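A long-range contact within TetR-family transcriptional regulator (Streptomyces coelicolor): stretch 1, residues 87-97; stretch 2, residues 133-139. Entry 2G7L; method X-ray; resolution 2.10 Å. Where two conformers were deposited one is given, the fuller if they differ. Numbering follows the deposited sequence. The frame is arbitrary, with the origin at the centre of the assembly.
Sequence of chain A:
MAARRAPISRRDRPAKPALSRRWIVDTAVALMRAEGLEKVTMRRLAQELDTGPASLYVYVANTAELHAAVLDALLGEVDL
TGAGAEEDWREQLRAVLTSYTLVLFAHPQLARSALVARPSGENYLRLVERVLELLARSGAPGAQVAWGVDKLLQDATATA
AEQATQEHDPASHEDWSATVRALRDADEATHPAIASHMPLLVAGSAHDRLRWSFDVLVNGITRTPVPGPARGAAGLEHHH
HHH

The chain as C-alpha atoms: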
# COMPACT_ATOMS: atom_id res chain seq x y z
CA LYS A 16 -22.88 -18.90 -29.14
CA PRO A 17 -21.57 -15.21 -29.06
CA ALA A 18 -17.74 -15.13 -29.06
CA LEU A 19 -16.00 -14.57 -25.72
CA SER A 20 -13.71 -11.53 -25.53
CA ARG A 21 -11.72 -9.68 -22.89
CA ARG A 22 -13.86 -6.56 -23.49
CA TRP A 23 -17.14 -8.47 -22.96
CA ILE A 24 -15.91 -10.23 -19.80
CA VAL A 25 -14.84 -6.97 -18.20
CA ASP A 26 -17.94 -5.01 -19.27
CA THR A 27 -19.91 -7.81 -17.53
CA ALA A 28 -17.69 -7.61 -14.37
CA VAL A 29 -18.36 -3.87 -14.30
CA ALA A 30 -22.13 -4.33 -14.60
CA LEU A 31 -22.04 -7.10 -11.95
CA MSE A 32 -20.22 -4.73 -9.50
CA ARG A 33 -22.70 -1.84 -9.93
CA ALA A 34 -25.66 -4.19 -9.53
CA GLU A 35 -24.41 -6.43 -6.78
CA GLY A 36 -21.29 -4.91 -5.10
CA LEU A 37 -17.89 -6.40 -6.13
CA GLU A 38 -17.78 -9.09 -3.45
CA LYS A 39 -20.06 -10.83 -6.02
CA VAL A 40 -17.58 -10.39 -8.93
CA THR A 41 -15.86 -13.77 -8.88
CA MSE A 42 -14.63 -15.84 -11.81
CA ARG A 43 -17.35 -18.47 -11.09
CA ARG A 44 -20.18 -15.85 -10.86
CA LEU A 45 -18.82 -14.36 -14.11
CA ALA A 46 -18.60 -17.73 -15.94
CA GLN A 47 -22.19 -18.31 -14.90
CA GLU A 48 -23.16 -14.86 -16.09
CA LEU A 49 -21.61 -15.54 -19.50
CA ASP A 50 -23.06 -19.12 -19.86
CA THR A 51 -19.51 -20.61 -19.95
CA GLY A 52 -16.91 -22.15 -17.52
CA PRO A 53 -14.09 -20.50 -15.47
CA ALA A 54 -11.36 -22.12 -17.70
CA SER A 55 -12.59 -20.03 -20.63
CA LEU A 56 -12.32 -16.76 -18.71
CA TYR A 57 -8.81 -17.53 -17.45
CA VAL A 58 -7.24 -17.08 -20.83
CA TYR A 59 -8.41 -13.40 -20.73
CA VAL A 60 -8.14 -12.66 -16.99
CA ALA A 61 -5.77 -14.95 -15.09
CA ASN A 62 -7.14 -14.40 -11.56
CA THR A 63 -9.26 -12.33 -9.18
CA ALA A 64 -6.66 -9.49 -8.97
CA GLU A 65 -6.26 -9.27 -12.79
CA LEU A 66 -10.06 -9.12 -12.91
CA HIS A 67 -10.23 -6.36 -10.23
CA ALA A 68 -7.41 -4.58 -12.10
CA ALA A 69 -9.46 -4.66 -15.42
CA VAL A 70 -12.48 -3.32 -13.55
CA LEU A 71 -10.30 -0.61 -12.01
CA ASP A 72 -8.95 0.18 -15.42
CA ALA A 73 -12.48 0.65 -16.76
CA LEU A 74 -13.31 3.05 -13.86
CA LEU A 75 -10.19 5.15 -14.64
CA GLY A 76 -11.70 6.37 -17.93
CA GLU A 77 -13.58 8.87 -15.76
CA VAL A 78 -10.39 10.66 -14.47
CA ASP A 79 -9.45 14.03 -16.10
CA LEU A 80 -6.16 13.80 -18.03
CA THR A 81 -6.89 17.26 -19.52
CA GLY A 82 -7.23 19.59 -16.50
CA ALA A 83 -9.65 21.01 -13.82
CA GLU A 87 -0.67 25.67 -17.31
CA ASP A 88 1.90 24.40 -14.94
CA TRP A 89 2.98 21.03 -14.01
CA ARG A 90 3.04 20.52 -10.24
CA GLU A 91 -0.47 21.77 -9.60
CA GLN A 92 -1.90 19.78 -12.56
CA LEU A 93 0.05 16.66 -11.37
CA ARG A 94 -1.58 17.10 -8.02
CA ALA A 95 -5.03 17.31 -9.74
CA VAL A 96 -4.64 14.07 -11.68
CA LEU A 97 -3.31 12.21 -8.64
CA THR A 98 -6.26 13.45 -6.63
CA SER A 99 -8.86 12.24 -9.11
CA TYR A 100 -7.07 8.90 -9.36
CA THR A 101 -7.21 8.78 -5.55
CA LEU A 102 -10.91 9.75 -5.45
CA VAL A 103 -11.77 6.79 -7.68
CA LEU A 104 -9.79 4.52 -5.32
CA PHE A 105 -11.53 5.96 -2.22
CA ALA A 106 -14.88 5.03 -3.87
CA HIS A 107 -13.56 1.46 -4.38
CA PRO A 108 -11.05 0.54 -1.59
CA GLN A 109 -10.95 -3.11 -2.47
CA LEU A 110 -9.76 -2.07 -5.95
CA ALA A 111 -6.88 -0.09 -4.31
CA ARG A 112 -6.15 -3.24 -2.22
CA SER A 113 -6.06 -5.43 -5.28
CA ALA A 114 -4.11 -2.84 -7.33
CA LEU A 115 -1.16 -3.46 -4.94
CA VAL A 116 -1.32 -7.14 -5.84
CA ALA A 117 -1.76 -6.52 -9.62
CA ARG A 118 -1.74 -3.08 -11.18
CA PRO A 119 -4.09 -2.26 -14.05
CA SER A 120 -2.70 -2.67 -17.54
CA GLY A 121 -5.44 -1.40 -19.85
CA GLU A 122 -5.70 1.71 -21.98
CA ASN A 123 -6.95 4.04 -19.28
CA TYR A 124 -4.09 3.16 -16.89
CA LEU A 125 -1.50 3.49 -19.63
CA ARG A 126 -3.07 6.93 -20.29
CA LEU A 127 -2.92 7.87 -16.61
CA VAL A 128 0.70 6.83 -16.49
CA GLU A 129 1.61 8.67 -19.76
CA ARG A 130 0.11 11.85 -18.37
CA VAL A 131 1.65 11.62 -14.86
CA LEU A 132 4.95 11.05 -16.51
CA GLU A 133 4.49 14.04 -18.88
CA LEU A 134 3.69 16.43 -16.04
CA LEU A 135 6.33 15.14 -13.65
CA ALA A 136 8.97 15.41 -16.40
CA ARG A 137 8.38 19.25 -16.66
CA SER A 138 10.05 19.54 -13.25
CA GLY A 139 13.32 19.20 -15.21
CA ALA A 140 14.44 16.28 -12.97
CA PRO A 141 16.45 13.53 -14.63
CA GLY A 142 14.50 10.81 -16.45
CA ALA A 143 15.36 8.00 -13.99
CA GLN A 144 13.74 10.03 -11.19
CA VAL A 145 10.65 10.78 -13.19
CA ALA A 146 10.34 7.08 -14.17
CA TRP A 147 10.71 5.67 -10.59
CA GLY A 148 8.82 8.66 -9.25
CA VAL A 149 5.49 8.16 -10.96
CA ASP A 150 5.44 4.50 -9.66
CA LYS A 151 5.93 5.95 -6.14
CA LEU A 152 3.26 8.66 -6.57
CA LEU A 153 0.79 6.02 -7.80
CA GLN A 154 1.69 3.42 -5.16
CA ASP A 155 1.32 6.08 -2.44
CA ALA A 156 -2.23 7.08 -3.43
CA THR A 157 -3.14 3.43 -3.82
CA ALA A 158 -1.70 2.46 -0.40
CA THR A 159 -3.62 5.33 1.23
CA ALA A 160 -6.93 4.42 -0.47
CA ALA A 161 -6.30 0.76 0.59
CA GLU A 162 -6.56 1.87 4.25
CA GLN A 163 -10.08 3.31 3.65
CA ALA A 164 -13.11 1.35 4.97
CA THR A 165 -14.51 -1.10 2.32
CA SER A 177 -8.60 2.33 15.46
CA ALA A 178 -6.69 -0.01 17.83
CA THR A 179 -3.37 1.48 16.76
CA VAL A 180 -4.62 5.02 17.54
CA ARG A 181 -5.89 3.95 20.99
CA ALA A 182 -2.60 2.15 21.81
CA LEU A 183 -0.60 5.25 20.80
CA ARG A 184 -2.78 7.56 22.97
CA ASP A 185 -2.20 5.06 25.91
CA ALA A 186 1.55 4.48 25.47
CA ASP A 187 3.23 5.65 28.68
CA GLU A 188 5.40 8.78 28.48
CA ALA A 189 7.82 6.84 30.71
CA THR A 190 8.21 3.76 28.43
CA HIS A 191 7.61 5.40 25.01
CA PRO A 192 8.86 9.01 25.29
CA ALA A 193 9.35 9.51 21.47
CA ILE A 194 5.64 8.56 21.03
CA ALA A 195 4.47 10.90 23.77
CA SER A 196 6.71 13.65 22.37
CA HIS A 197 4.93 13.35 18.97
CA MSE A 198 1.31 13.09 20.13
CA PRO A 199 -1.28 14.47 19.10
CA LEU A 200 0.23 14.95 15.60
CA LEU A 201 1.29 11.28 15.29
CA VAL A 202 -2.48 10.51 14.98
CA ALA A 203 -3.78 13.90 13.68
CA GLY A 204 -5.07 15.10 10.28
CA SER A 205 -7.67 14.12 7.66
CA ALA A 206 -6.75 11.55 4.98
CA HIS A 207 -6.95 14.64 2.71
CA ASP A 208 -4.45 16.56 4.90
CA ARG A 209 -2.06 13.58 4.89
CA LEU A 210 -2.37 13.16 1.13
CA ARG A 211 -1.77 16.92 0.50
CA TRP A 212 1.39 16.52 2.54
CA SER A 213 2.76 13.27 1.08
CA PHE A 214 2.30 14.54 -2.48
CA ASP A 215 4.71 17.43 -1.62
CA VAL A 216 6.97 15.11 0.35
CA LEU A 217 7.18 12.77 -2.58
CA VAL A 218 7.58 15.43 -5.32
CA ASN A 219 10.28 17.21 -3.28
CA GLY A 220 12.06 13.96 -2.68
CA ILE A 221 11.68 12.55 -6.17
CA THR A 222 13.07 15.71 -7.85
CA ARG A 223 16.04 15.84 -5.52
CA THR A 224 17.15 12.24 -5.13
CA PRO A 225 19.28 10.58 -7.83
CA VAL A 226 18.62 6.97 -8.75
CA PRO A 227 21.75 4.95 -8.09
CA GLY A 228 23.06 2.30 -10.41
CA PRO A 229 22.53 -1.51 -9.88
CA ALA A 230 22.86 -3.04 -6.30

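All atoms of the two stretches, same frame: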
# COMPACT_ATOMS: atom_id res chain seq x y z
N GLU A 87 -1.69 26.71 -17.21
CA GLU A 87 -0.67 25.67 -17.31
C GLU A 87 0.60 25.88 -16.45
O GLU A 87 1.47 26.77 -16.76
CB GLU A 87 -0.29 25.40 -18.78
CG GLU A 87 1.25 25.53 -19.10
CD GLU A 87 1.77 24.48 -20.09
OE1 GLU A 87 3.00 24.18 -20.05
OE2 GLU A 87 0.96 23.96 -20.90
N ASP A 88 0.66 25.13 -15.32
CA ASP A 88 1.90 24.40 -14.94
C ASP A 88 1.87 23.21 -13.95
O ASP A 88 0.92 22.99 -13.19
CB ASP A 88 3.23 25.21 -14.91
CG ASP A 88 4.36 24.54 -15.82
OD1 ASP A 88 5.53 24.96 -15.73
OD2 ASP A 88 4.10 23.60 -16.64
N TRP A 89 2.98 22.48 -14.03
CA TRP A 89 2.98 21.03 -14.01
C TRP A 89 2.64 20.43 -12.66
O TRP A 89 1.91 19.44 -12.58
CB TRP A 89 4.33 20.55 -14.54
CG TRP A 89 5.49 20.95 -13.64
CD1 TRP A 89 6.33 22.03 -13.79
CD2 TRP A 89 5.93 20.26 -12.47
NE1 TRP A 89 7.27 22.04 -12.78
CE2 TRP A 89 7.04 20.98 -11.94
CE3 TRP A 89 5.50 19.09 -11.80
CZ2 TRP A 89 7.70 20.58 -10.78
CZ3 TRP A 89 6.15 18.72 -10.65
CH2 TRP A 89 7.25 19.45 -10.15
N ARG A 90 3.10 21.08 -11.59
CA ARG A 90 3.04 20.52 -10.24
C ARG A 90 1.62 20.54 -9.74
O ARG A 90 1.14 19.57 -9.14
CB ARG A 90 3.99 21.28 -9.28
CG ARG A 90 4.01 20.71 -7.90
CD ARG A 90 5.19 21.17 -7.11
NE ARG A 90 5.09 20.73 -5.73
CZ ARG A 90 6.13 20.29 -5.02
NH1 ARG A 90 7.34 20.25 -5.58
NH2 ARG A 90 5.96 19.91 -3.74
N GLU A 91 0.94 21.64 -9.98
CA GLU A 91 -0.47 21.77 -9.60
C GLU A 91 -1.41 20.82 -10.40
O GLU A 91 -2.41 20.27 -9.86
CB GLU A 91 -0.90 23.22 -9.80
CG GLU A 91 -2.41 23.47 -9.70
CD GLU A 91 -2.83 24.76 -10.44
OE1 GLU A 91 -2.28 25.03 -11.55
OE2 GLU A 91 -3.73 25.49 -9.91
N GLN A 92 -1.13 20.66 -11.70
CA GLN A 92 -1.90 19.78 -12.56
C GLN A 92 -1.60 18.31 -12.24
O GLN A 92 -2.51 17.52 -12.20
CB GLN A 92 -1.52 20.01 -14.01
CG GLN A 92 -2.13 21.27 -14.71
CD GLN A 92 -1.51 21.48 -16.08
OE1 GLN A 92 -2.09 21.12 -17.11
NE2 GLN A 92 -0.29 22.02 -16.09
N LEU A 93 -0.33 17.96 -12.02
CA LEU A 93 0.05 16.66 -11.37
C LEU A 93 -0.78 16.38 -10.12
O LEU A 93 -1.41 15.33 -9.98
CB LEU A 93 1.54 16.63 -11.00
CG LEU A 93 2.41 15.39 -11.32
CD1 LEU A 93 3.45 15.28 -10.30
CD2 LEU A 93 1.70 14.05 -11.50
N ARG A 94 -0.81 17.32 -9.21
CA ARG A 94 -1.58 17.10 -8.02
C ARG A 94 -3.06 16.81 -8.36
O ARG A 94 -3.71 15.93 -7.72
CB ARG A 94 -1.47 18.29 -7.07
CG ARG A 94 -2.07 17.98 -5.68
CD ARG A 94 -2.32 19.23 -4.79
NE ARG A 94 -1.07 19.91 -4.35
CZ ARG A 94 -0.40 19.68 -3.22
NH1 ARG A 94 -0.77 18.73 -2.37
NH2 ARG A 94 0.69 20.40 -2.94
N ALA A 95 -3.62 17.58 -9.31
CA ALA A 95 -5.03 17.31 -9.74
C ALA A 95 -5.24 15.90 -10.33
O ALA A 95 -6.18 15.19 -9.93
CB ALA A 95 -5.57 18.42 -10.69
N VAL A 96 -4.39 15.43 -11.22
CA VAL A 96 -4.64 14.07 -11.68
C VAL A 96 -4.53 13.02 -10.57
O VAL A 96 -5.35 12.11 -10.48
CB VAL A 96 -4.04 13.70 -13.10
CG1 VAL A 96 -3.46 14.91 -13.81
CG2 VAL A 96 -3.15 12.47 -13.10
N LEU A 97 -3.56 13.20 -9.68
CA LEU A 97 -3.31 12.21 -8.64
C LEU A 97 -4.45 12.21 -7.66
O LEU A 97 -4.81 11.18 -7.16
CB LEU A 97 -1.92 12.42 -7.96
CG LEU A 97 -0.82 11.87 -8.88
CD1 LEU A 97 0.53 12.43 -8.50
CD2 LEU A 97 -0.82 10.32 -8.84
N GLU A 133 4.38 12.80 -18.11
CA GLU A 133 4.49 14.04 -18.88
C GLU A 133 4.65 15.24 -17.96
O GLU A 133 5.52 16.08 -18.13
CB GLU A 133 3.17 14.21 -19.66
CG GLU A 133 3.23 15.10 -20.89
CD GLU A 133 1.81 15.47 -21.39
OE1 GLU A 133 1.61 16.67 -21.68
OE2 GLU A 133 0.89 14.60 -21.42
N LEU A 134 3.71 15.35 -17.03
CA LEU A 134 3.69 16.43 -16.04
C LEU A 134 4.93 16.38 -15.14
O LEU A 134 5.66 17.37 -14.96
CB LEU A 134 2.42 16.31 -15.21
CG LEU A 134 1.12 16.67 -15.93
CD1 LEU A 134 -0.08 16.53 -15.02
CD2 LEU A 134 1.13 18.14 -16.43
N LEU A 135 5.19 15.22 -14.55
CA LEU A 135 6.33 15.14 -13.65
C LEU A 135 7.62 15.54 -14.34
O LEU A 135 8.52 16.12 -13.75
CB LEU A 135 6.45 13.74 -12.99
CG LEU A 135 7.50 13.65 -11.86
CD1 LEU A 135 7.30 14.72 -10.69
CD2 LEU A 135 7.62 12.22 -11.33
N ALA A 136 7.74 15.16 -15.60
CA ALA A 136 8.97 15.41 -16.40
C ALA A 136 9.31 16.95 -16.56
O ALA A 136 10.49 17.31 -16.72
CB ALA A 136 8.83 14.74 -17.79
N ARG A 137 8.28 17.79 -16.48
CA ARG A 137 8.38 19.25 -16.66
C ARG A 137 9.18 19.86 -15.52
O ARG A 137 9.73 20.96 -15.65
CB ARG A 137 6.96 19.87 -16.78
CG ARG A 137 6.19 19.35 -18.05
CD ARG A 137 4.81 19.97 -18.41
NE ARG A 137 4.37 19.48 -19.75
CZ ARG A 137 3.11 19.44 -20.20
NH1 ARG A 137 2.85 18.96 -21.40
NH2 ARG A 137 2.08 19.83 -19.45
N SER A 138 9.25 19.13 -14.40
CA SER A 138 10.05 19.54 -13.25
C SER A 138 11.51 19.76 -13.68
O SER A 138 12.25 20.41 -12.97
CB SER A 138 10.02 18.42 -12.18
OG SER A 138 10.86 17.32 -12.58
N GLY A 139 11.93 19.18 -14.81
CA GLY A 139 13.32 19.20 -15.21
C GLY A 139 14.16 18.08 -14.64
O GLY A 139 15.27 17.83 -15.10

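How do the two backbones meet? The first turns of the helix that starts at Trp89 lie against the closing turn of the helix that carries Leu134, and the CA atoms of Trp89 and Leu134 come within 5.1 Å. No hydrogen bond crosses between the stretches, so the contact rests mainly on packing; together the two stretches bury 458 Å² of surface.

What does Leu134 do at the centre? Its m,t rotamer extends the side chain into a hole formed by Trp89, Gln92, Leu93 and Val96, residues spaced so that they line one side of their helix. The fit reaches the backbone, with Leu134 CD1 3.3 Å from Leu93 N; Leu134 CD1 also lies 3.9 Å from Val96 CG1. Leu93, with both chi angles between the usual wells, brings its CG to 4.0 Å from Leu134 CB and its CD1 to 3.9 Å from Leu135 CD1. The CA-to-CB bond of Leu135 points away, yet its t,p side chain still reaches this contact.

Why does the Trp89 ring lie where it does? Chi1 near 65° (p) and chi2 of -97° carry the indole along the end of the second stretch. Ser138 CB sits over one face, 3.8 Å from the centroid of the six-membered ring of Trp89, a CH-pi contact. Ser138, in the p rotamer, directs OG back to the backbone three residues earlier, where OG donates to Leu135 O at 2.9 Å; the polar group is thus satisfied while the methylene meets the ring.

What occupies Arg137? Its extended m,t,t chain packs at its base, with Arg137 CB 3.5 Å from Trp89 CB, while Arg137 NH1 forms a salt bridge with Glu133 OE1 at 2.6 Å, one turn earlier. Glu87 OE1 lies 4.5 Å from Arg137 NH2, but well out of the guanidinium plane, so it contributes charge attraction without a hydrogen bond.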